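Side-chain contacts in SusD superfamily protein (Bacteroides thetaiotaomicron, PDB 3MCX), which is of unknown function but, as a SusD-family protein of the outer membrane, probably helps to capture glycans at the cell surface: residues 135-140 and 173-178; 86-91 and 153-158; 93-98 and 130-135. All coordinates share one frame; numbering follows the deposited sequence. Where two conformers were deposited one is given.

Contact 1. Residues 135-140 and 173-178; sequences NLTRLF and AQCYEQ. With ZN (zinc ion), chain B.
Thr137 carries this contact, packed against Cys175 and Tyr176. It joins two helices, 115-140 and 172-186, of the TPR-related helical fold of SusD proteins. Just before it, Leu136 serves a different interface and packs on helix 81-106.

At Thr137 the two branches do different work. OG1 lies anti to the carbonyl carbon (chi1 -58°), which turns it back along its own helix to bond with Leu133 O. The same oxygen rests on Cys175, with OG1 to Cys175 CB at 3.2 Å. This is a packing contact, as the polar partner of OG1 is Leu133. The methyl faces the second helix too. Thr137 CG2 lies 3.9 Å from Cys175 CB and 4.0 Å from Tyr176 CE1, meeting the phenol ring obliquely. A serine here would keep the hydroxyl but would probably open a gap beside Tyr176 CE1 and set that ring less firmly against the helix.

Arg138 is linked to the second helix by one water. Its NE donates to water 1 at 2.9 Å, and the water sits at the edge of the guanidinium, in its plane. The same water is 3.0 Å from Tyr176 OH, to which it is hydrogen-bonded. NH1 is held elsewhere, by a salt bridge to Glu419, and the group also makes a cation-pi contact with Tyr422. These partners should restrict how the guanidinium can turn. Phe140, at the end of the segment, meets Trp88 edge-to-face.

On the second helix, Glu177 takes no part in the packing. It binds a zinc ion through one carboxylate oxygen, with Glu177 OE1 to zinc at 1.9 Å and OE2 at 3.1 Å. Water 2 is a further ligand of the metal, 2.0 Å from it.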
loop_
_atom_site.group_PDB
_atom_site.type_symbol
_atom_site.label_atom_id
_atom_site.label_comp_id
_atom_site.label_asym_id
_atom_site.label_seq_id
_atom_site.Cartn_x
_atom_site.Cartn_y
_atom_site.Cartn_z
ATOM N N ASN A 135 7.907 1.079 -4.098
ATOM C CA ASN A 135 7.705 1.342 -2.672
ATOM C C ASN A 135 8.760 2.259 -2.094
ATOM O O ASN A 135 8.448 3.203 -1.357
ATOM C CB ASN A 135 7.632 0.018 -1.917
ATOM C CG ASN A 135 6.324 -0.733 -2.194
ATOM O OD1 ASN A 135 5.262 -0.113 -2.349
ATOM N ND2 ASN A 135 6.391 -2.069 -2.229
ATOM N N LEU A 136 10.036 2.011 -2.416
ATOM C CA LEU A 136 11.092 2.906 -1.948
ATOM C C LEU A 136 10.936 4.332 -2.508
ATOM O O LEU A 136 11.141 5.308 -1.812
ATOM C CB LEU A 136 12.467 2.367 -2.320
ATOM C CG LEU A 136 12.924 1.160 -1.494
ATOM C CD1 LEU A 136 13.973 0.383 -2.258
ATOM C CD2 LEU A 136 13.440 1.619 -0.135
ATOM N N THR A 137 10.618 4.414 -3.796
ATOM C CA THR A 137 10.575 5.674 -4.482
ATOM C C THR A 137 9.460 6.550 -3.897
ATOM O O THR A 137 9.616 7.764 -3.772
ATOM C CB THR A 137 10.415 5.479 -6.010
ATOM O OG1 THR A 137 11.502 4.693 -6.498
ATOM C CG2 THR A 137 10.370 6.816 -6.734
ATOM N N ARG A 138 8.329 5.949 -3.573
ATOM C CA ARG A 138 7.203 6.735 -3.119
ATOM C C ARG A 138 7.358 7.145 -1.653
ATOM O O ARG A 138 6.775 8.153 -1.282
ATOM C CB ARG A 138 5.885 5.999 -3.418
ATOM C CG ARG A 138 5.638 4.829 -2.584
ATOM C CD ARG A 138 4.618 3.856 -3.229
ATOM N NE ARG A 138 3.381 4.402 -3.758
ATOM C CZ ARG A 138 2.153 3.834 -3.644
ATOM N NH1 ARG A 138 1.948 2.749 -2.909
ATOM N NH2 ARG A 138 1.135 4.337 -4.287
ATOM N N LEU A 139 8.185 6.443 -0.860
ATOM C CA LEU A 139 8.484 6.874 0.515
ATOM C C LEU A 139 9.562 7.934 0.546
ATOM O O LEU A 139 9.449 8.898 1.308
ATOM C CB LEU A 139 8.948 5.690 1.382
ATOM C CG LEU A 139 7.845 5.105 2.258
ATOM C CD1 LEU A 139 6.697 4.461 1.441
ATOM C CD2 LEU A 139 8.464 4.121 3.274
ATOM N N PHE A 140 10.629 7.752 -0.239
ATOM C CA PHE A 140 11.841 8.525 -0.077
ATOM C C PHE A 140 12.042 9.608 -1.141
ATOM O O PHE A 140 13.061 10.313 -1.139
ATOM C CB PHE A 140 13.047 7.559 -0.022
ATOM C CG PHE A 140 13.040 6.694 1.221
ATOM C CD1 PHE A 140 13.505 7.211 2.411
ATOM C CD2 PHE A 140 12.525 5.400 1.195
ATOM C CE1 PHE A 140 13.489 6.450 3.596
ATOM C CE2 PHE A 140 12.494 4.621 2.373
ATOM C CZ PHE A 140 12.971 5.174 3.563
ATOM N N ALA A 173 11.705 9.911 -11.794
ATOM C CA ALA A 173 11.268 9.426 -13.115
ATOM C C ALA A 173 12.090 8.204 -13.569
ATOM O O ALA A 173 11.525 7.271 -14.135
ATOM C CB ALA A 173 11.348 10.537 -14.154
ATOM N N GLN A 174 13.405 8.204 -13.342
ATOM C CA GLN A 174 14.230 7.068 -13.693
ATOM C C GLN A 174 13.798 5.828 -12.927
ATOM O O GLN A 174 13.734 4.717 -13.470
ATOM C CB GLN A 174 15.689 7.393 -13.420
ATOM C CG GLN A 174 16.312 8.332 -14.449
ATOM C CD GLN A 174 17.716 8.771 -14.084
ATOM O OE1 GLN A 174 18.023 8.968 -12.897
ATOM N NE2 GLN A 174 18.564 8.949 -15.083
ATOM N N CYS A 175 13.431 6.034 -11.670
ATOM C CA CYS A 175 12.936 4.938 -10.850
ATOM C C CYS A 175 11.623 4.403 -11.393
ATOM O O CYS A 175 11.458 3.194 -11.551
ATOM C CB CYS A 175 12.810 5.380 -9.388
ATOM S SG CYS A 175 14.405 5.638 -8.588
ATOM N N TYR A 176 10.671 5.289 -11.676
ATOM C CA TYR A 176 9.401 4.823 -12.257
ATOM C C TYR A 176 9.595 4.093 -13.603
ATOM O O TYR A 176 8.915 3.112 -13.885
ATOM C CB TYR A 176 8.381 5.957 -12.397
ATOM C CG TYR A 176 7.506 6.241 -11.193
ATOM C CD1 TYR A 176 7.956 6.990 -10.119
ATOM C CD2 TYR A 176 6.198 5.809 -11.172
ATOM C CE1 TYR A 176 7.127 7.273 -9.034
ATOM C CE2 TYR A 176 5.364 6.084 -10.094
ATOM C CZ TYR A 176 5.829 6.842 -9.048
ATOM O OH TYR A 176 4.976 7.127 -7.997
ATOM N N GLU A 177 10.507 4.576 -14.428
ATOM C CA GLU A 177 10.804 3.885 -15.707
ATOM C C GLU A 177 11.212 2.445 -15.432
ATOM O O GLU A 177 10.765 1.529 -16.106
ATOM C CB GLU A 177 11.918 4.548 -16.465
ATOM C CG GLU A 177 11.553 5.810 -17.145
ATOM C CD GLU A 177 12.767 6.406 -17.843
ATOM O OE1 GLU A 177 13.932 6.078 -17.452
ATOM O OE2 GLU A 177 12.549 7.179 -18.809
ATOM N N GLN A 178 12.045 2.246 -14.418
ATOM C CA GLN A 178 12.510 0.874 -14.106
ATOM C C GLN A 178 11.383 0.016 -13.531
ATOM O O GLN A 178 11.300 -1.180 -13.886
ATOM C CB GLN A 178 13.710 0.918 -13.156
ATOM C CG GLN A 178 14.369 -0.421 -12.921
ATOM C CD GLN A 178 14.987 -0.982 -14.163
ATOM O OE1 GLN A 178 15.849 -0.354 -14.788
ATOM N NE2 GLN A 178 14.567 -2.191 -14.539
HETATM ZN ZN ZN B . 15.543 6.693 -18.288
HETATM O O HOH W 1 3.153 6.619 -5.676
HETATM O O HOH W 2 16.626 5.804 -16.869
#

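Contact 2. Residues 86-91 and 153-158; sequences LPWNTV and GVPIET. With GOL (glycerol), chain K.
A glycerol, bonded to Trp88 and only weakly to Glu157, sits beside the place where the Trp88 indole packs on Val154 and Pro155. The molecule probably comes from the crystallisation liquor. The contact joins helix 81-106 of the helical SusD fold to the loop between helices 115-140 and 172-186.

Within 86-91, Trp88 makes all the direct contacts. Its CG is anti to the backbone N (chi1 177°), and this carries the six-membered ring out to the loop. Trp88 CZ3 lies 3.8 Å from Val154 CG1. Trp88 CH2 lies 3.8 Å from Pro155 CD. Both carbons approach the ring obliquely. The proline and the indole cross at about a right angle, whereas Val154 and the indole run alongside, pointing opposite ways.

The indole nitrogen is the polar end of Trp88. Trp88 NE1 donates to glycerol O2 at 2.8 Å, with an N-H...O angle of 146°, and the oxygen lies at the ring edge, near its plane. NE1 is also hydrogen-bonded to Glu465, which binds the glycerol as well. At the other end the hold is weak: glycerol O3 donates to Glu157 OE2 at 3.4 Å.

The buried indole also touches the ring of Tyr92. The OH of Tyr92 bonds with Pro155 O, a second tie between this helix and the loop. Helix 81-106 bends at Pro87, whose nitrogen has no hydrogen to give the preceding turn. Beside the kink, Leu86 O accepts two bonds from Thr90. Thr90 N lies 2.8 Å and Thr90 OG1 2.7 Å from Leu86 O, the hydroxyl 39° out of the carbonyl plane.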
loop_
_atom_site.group_PDB
_atom_site.type_symbol
_atom_site.label_atom_id
_atom_site.label_comp_id
_atom_site.label_asym_id
_atom_site.label_seq_id
_atom_site.Cartn_x
_atom_site.Cartn_y
_atom_site.Cartn_z
ATOM N N LEU A 86 15.267 0.410 8.911
ATOM C CA LEU A 86 14.758 -0.924 8.608
ATOM C C LEU A 86 13.914 -0.953 7.317
ATOM O O LEU A 86 14.114 -1.849 6.489
ATOM C CB LEU A 86 13.987 -1.468 9.837
ATOM C CG LEU A 86 14.877 -2.011 10.946
ATOM C CD1 LEU A 86 14.009 -2.358 12.151
ATOM C CD2 LEU A 86 15.700 -3.243 10.478
ATOM N N PRO A 87 12.973 -0.009 7.126
ATOM C CA PRO A 87 12.207 -0.071 5.874
ATOM C C PRO A 87 13.026 0.092 4.610
ATOM O O PRO A 87 12.721 -0.545 3.614
ATOM C CB PRO A 87 11.142 1.023 6.056
ATOM C CG PRO A 87 11.000 1.144 7.582
ATOM C CD PRO A 87 12.389 0.953 8.083
ATOM N N TRP A 88 14.060 0.906 4.665
ATOM C CA TRP A 88 14.988 1.051 3.539
ATOM C C TRP A 88 15.759 -0.246 3.308
ATOM O O TRP A 88 15.779 -0.795 2.201
ATOM C CB TRP A 88 15.962 2.181 3.852
ATOM C CG TRP A 88 17.034 2.428 2.838
ATOM C CD1 TRP A 88 18.222 1.820 2.783
ATOM C CD2 TRP A 88 17.052 3.449 1.826
ATOM N NE1 TRP A 88 19.005 2.358 1.769
ATOM C CE2 TRP A 88 18.294 3.362 1.175
ATOM C CE3 TRP A 88 16.123 4.384 1.391
ATOM C CZ2 TRP A 88 18.652 4.214 0.108
ATOM C CZ3 TRP A 88 16.471 5.236 0.338
ATOM C CH2 TRP A 88 17.714 5.152 -0.274
ATOM N N ASN A 89 16.411 -0.749 4.355
ATOM C CA ASN A 89 17.320 -1.869 4.212
ATOM C C ASN A 89 16.537 -3.134 3.840
ATOM O O ASN A 89 17.023 -3.979 3.105
ATOM C CB ASN A 89 18.118 -2.132 5.488
ATOM C CG ASN A 89 19.271 -1.165 5.689
ATOM O OD1 ASN A 89 19.700 -0.484 4.757
ATOM N ND2 ASN A 89 19.821 -1.163 6.885
ATOM N N THR A 90 15.336 -3.281 4.391
ATOM C CA THR A 90 14.561 -4.503 4.155
ATOM C C THR A 90 14.120 -4.575 2.705
ATOM O O THR A 90 14.165 -5.662 2.097
ATOM C CB THR A 90 13.379 -4.608 5.134
ATOM O OG1 THR A 90 13.882 -4.490 6.481
ATOM C CG2 THR A 90 12.596 -5.921 4.957
ATOM N N VAL A 91 13.641 -3.456 2.132
ATOM C CA VAL A 91 13.220 -3.478 0.732
ATOM C C VAL A 91 14.414 -3.686 -0.180
ATOM O O VAL A 91 14.333 -4.446 -1.154
ATOM C CB VAL A 91 12.335 -2.275 0.360
ATOM C CG1 VAL A 91 11.958 -2.369 -1.117
ATOM C CG2 VAL A 91 11.070 -2.271 1.220
ATOM N N GLY A 153 15.013 10.252 -6.523
ATOM C CA GLY A 153 14.355 9.066 -6.073
ATOM C C GLY A 153 15.305 8.286 -5.179
ATOM O O GLY A 153 15.785 8.822 -4.165
ATOM N N VAL A 154 15.574 7.036 -5.524
ATOM C CA VAL A 154 16.477 6.187 -4.767
ATOM C C VAL A 154 17.460 5.496 -5.704
ATOM O O VAL A 154 17.321 5.579 -6.937
ATOM C CB VAL A 154 15.718 5.158 -3.949
ATOM C CG1 VAL A 154 14.741 5.820 -2.970
ATOM C CG2 VAL A 154 14.953 4.179 -4.872
ATOM N N PRO A 155 18.474 4.811 -5.167
ATOM C CA PRO A 155 19.367 4.063 -6.034
ATOM C C PRO A 155 18.691 2.877 -6.730
ATOM O O PRO A 155 17.859 2.172 -6.163
ATOM C CB PRO A 155 20.481 3.591 -5.082
ATOM C CG PRO A 155 20.493 4.638 -4.018
ATOM C CD PRO A 155 19.047 4.951 -3.816
ATOM N N ILE A 156 19.069 2.684 -7.976
ATOM C CA ILE A 156 18.535 1.610 -8.790
ATOM C C ILE A 156 19.554 0.496 -8.931
ATOM O O ILE A 156 20.665 0.673 -9.470
ATOM C CB ILE A 156 18.121 2.118 -10.197
ATOM C CG1 ILE A 156 17.028 3.166 -10.051
ATOM C CG2 ILE A 156 17.637 0.935 -11.087
ATOM C CD1 ILE A 156 16.613 3.802 -11.382
ATOM N N GLU A 157 19.141 -0.692 -8.462
ATOM C CA GLU A 157 19.932 -1.934 -8.656
ATOM C C GLU A 157 19.195 -2.962 -9.513
ATOM O O GLU A 157 18.114 -3.402 -9.157
ATOM C CB GLU A 157 20.258 -2.570 -7.306
ATOM C CG GLU A 157 21.123 -1.691 -6.437
ATOM C CD GLU A 157 21.545 -2.360 -5.116
ATOM O OE1 GLU A 157 21.314 -3.589 -4.960
ATOM O OE2 GLU A 157 22.133 -1.660 -4.254
ATOM N N THR A 158 19.792 -3.361 -10.630
ATOM C CA THR A 158 19.182 -4.362 -11.521
ATOM C C THR A 158 20.116 -5.547 -11.824
ATOM O O THR A 158 19.864 -6.351 -12.731
ATOM C CB THR A 158 18.673 -3.724 -12.828
ATOM O OG1 THR A 158 19.765 -3.141 -13.540
ATOM C CG2 THR A 158 17.569 -2.658 -12.556
HETATM C C1 GOL K . 23.076 0.605 -0.064
HETATM O O1 GOL K . 23.293 0.505 1.349
HETATM C C2 GOL K . 21.594 0.340 -0.273
HETATM O O2 GOL K . 21.039 0.596 0.980
HETATM C C3 GOL K . 20.896 1.142 -1.374
HETATM O O3 GOL K . 21.730 1.249 -2.514
#

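Contact 3. Residues 93-98 and 130-135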
loop_
_atom_site.group_PDB
_atom_site.type_symbol
_atom_site.label_atom_id
_atom_site.label_comp_id
_atom_site.label_asym_id
_atom_site.label_seq_id
_atom_site.Cartn_x
_atom_site.Cartn_y
_atom_site.Cartn_z
ATOM N N LYS A 93 17.010 -5.441 0.587
ATOM C CA LYS A 93 17.328 -6.865 0.705
ATOM C C LYS A 93 16.462 -7.674 -0.264
ATOM O O LYS A 93 16.967 -8.579 -0.924
ATOM C CB LYS A 93 17.135 -7.360 2.150
ATOM C CG LYS A 93 17.626 -8.786 2.400
ATOM C CD LYS A 93 17.497 -9.054 3.927
ATOM C CE LYS A 93 17.823 -10.486 4.323
ATOM N NZ LYS A 93 17.472 -10.636 5.794
ATOM N N VAL A 94 15.166 -7.357 -0.325
ATOM C CA VAL A 94 14.295 -8.030 -1.277
ATOM C C VAL A 94 14.802 -7.777 -2.705
ATOM O O VAL A 94 14.880 -8.716 -3.500
ATOM C CB VAL A 94 12.847 -7.604 -1.150
ATOM C CG1 VAL A 94 12.021 -8.086 -2.370
ATOM C CG2 VAL A 94 12.252 -8.162 0.167
ATOM N N ILE A 95 15.155 -6.537 -3.042
ATOM C CA ILE A 95 15.644 -6.237 -4.397
ATOM C C ILE A 95 16.892 -7.070 -4.711
ATOM O O ILE A 95 16.999 -7.702 -5.769
ATOM C CB ILE A 95 15.910 -4.729 -4.555
ATOM C CG1 ILE A 95 14.573 -3.990 -4.613
ATOM C CG2 ILE A 95 16.787 -4.474 -5.799
ATOM C CD1 ILE A 95 14.675 -2.468 -4.498
ATOM N N ARG A 96 17.801 -7.107 -3.765
ATOM C CA ARG A 96 19.020 -7.883 -3.951
ATOM C C ARG A 96 18.730 -9.363 -4.190
ATOM O O ARG A 96 19.326 -9.977 -5.046
ATOM C CB ARG A 96 19.991 -7.629 -2.810
ATOM C CG ARG A 96 20.481 -6.183 -2.828
ATOM C CD ARG A 96 21.495 -5.839 -1.762
ATOM N NE ARG A 96 21.386 -6.562 -0.504
ATOM C CZ ARG A 96 21.065 -5.951 0.620
ATOM N NH1 ARG A 96 20.849 -4.656 0.567
ATOM N NH2 ARG A 96 20.972 -6.596 1.729
ATOM N N GLN A 97 17.810 -9.915 -3.433
ATOM C CA GLN A 97 17.434 -11.305 -3.636
ATOM C C GLN A 97 16.788 -11.536 -5.003
ATOM O O GLN A 97 17.066 -12.532 -5.658
ATOM C CB GLN A 97 16.530 -11.791 -2.506
ATOM C CG GLN A 97 17.282 -11.867 -1.165
ATOM C CD GLN A 97 16.510 -12.601 -0.082
ATOM O OE1 GLN A 97 15.436 -13.140 -0.319
ATOM N NE2 GLN A 97 17.084 -12.624 1.126
ATOM N N THR A 98 15.923 -10.620 -5.438
ATOM C CA THR A 98 15.367 -10.724 -6.785
ATOM C C THR A 98 16.467 -10.692 -7.851
ATOM O O THR A 98 16.427 -11.469 -8.820
ATOM C CB THR A 98 14.275 -9.699 -7.159
ATOM O OG1 THR A 98 14.785 -8.343 -7.219
ATOM C CG2 THR A 98 13.076 -9.771 -6.204
ATOM N N GLY A 130 10.237 -4.636 -9.275
ATOM C CA GLY A 130 9.585 -3.388 -9.645
ATOM C C GLY A 130 8.731 -2.814 -8.545
ATOM O O GLY A 130 8.798 -1.608 -8.224
ATOM N N LEU A 131 7.952 -3.690 -7.898
ATOM C CA LEU A 131 7.115 -3.253 -6.777
ATOM C C LEU A 131 7.971 -2.689 -5.633
ATOM O O LEU A 131 7.636 -1.657 -5.043
ATOM C CB LEU A 131 6.298 -4.436 -6.289
ATOM C CG LEU A 131 5.325 -4.202 -5.150
ATOM C CD1 LEU A 131 4.387 -3.042 -5.470
ATOM C CD2 LEU A 131 4.537 -5.529 -4.889
ATOM N N SER A 132 9.094 -3.357 -5.369
ATOM C CA SER A 132 9.985 -2.928 -4.304
ATOM C C SER A 132 10.575 -1.539 -4.605
ATOM O O SER A 132 10.592 -0.673 -3.745
ATOM C CB SER A 132 11.021 -3.995 -4.046
ATOM O OG SER A 132 10.422 -5.198 -3.543
ATOM N N LEU A 133 11.061 -1.333 -5.834
ATOM C CA LEU A 133 11.636 -0.039 -6.193
ATOM C C LEU A 133 10.534 1.030 -6.104
ATOM O O LEU A 133 10.793 2.144 -5.624
ATOM C CB LEU A 133 12.243 -0.097 -7.579
ATOM C CG LEU A 133 12.816 1.235 -8.100
ATOM C CD1 LEU A 133 13.842 1.867 -7.163
ATOM C CD2 LEU A 133 13.395 1.072 -9.534
ATOM N N PHE A 134 9.312 0.726 -6.550
ATOM C CA PHE A 134 8.182 1.652 -6.447
ATOM C C PHE A 134 7.945 2.068 -4.993
ATOM O O PHE A 134 7.778 3.247 -4.686
ATOM C CB PHE A 134 6.932 0.987 -7.048
ATOM C CG PHE A 134 5.668 1.798 -6.960
ATOM C CD1 PHE A 134 5.553 3.006 -7.599
ATOM C CD2 PHE A 134 4.573 1.317 -6.274
ATOM C CE1 PHE A 134 4.365 3.714 -7.565
ATOM C CE2 PHE A 134 3.389 2.039 -6.221
ATOM C CZ PHE A 134 3.283 3.214 -6.875
ATOM N N ASN A 135 7.907 1.079 -4.098
ATOM C CA ASN A 135 7.705 1.342 -2.672
ATOM C C ASN A 135 8.760 2.259 -2.094
ATOM O O ASN A 135 8.448 3.203 -1.357
ATOM C CB ASN A 135 7.632 0.018 -1.917
ATOM C CG ASN A 135 6.324 -0.733 -2.194
ATOM O OD1 ASN A 135 5.262 -0.113 -2.349
ATOM N ND2 ASN A 135 6.391 -2.069 -2.229
#
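The van der Waals contacts centre on Ser132, which meets both Val94 and Ile95. Ile95 lays its longer branch on the serine. Ile95 CG1 lies 3.6 Å from Ser132 CB. Its CG1 is anti to the carbonyl carbon (chi1 -72°) and the chain then runs extended, which brings Ile95 CD1 to 4.0 Å from Leu133 N. Val94 uses CG1, anti to its backbone N, and this methyl lies 3.5 Å from Ser132 OG. The small serine is consistent with the 6.6 Å between the CA atoms of Ile95 and Ser132.

No hydrogen bond crosses between the two segments. The buried Ser132 OG bonds instead with Tyr40 OH and with Met128 O, one turn back on its own helix.

The axes of segments 93-98 and 130-135 approach to 9.4 Å. Their directions differ by 154°, so the segments run nearly antiparallel. Helices 81-106 and 115-140 follow each other in the chain and form a helical hairpin. Such antiparallel neighbours are characteristic of the TPR-related core of the SusD fold.

In the fold
From the N terminus, helix 81-106 supplies residues 86-91 to contact 2 and then 93-98 to contact 3. Contact 3 closes first, when helix 115-140 returns alongside at 130-135. Contact 1 opens on the same helix, and the two share Asn135, so they follow in series. The chain then leaves the helix, and 153-158 closes contact 2, whose loop encloses contact 3. Helix 172-186 closes contact 1 last, so contacts 1 and 2 cross. Together they tie three helices and one connecting loop into a single cluster. Val154 links them, touching Leu133 of contact 3 as well as Thr137 and Cys175 of contact 1.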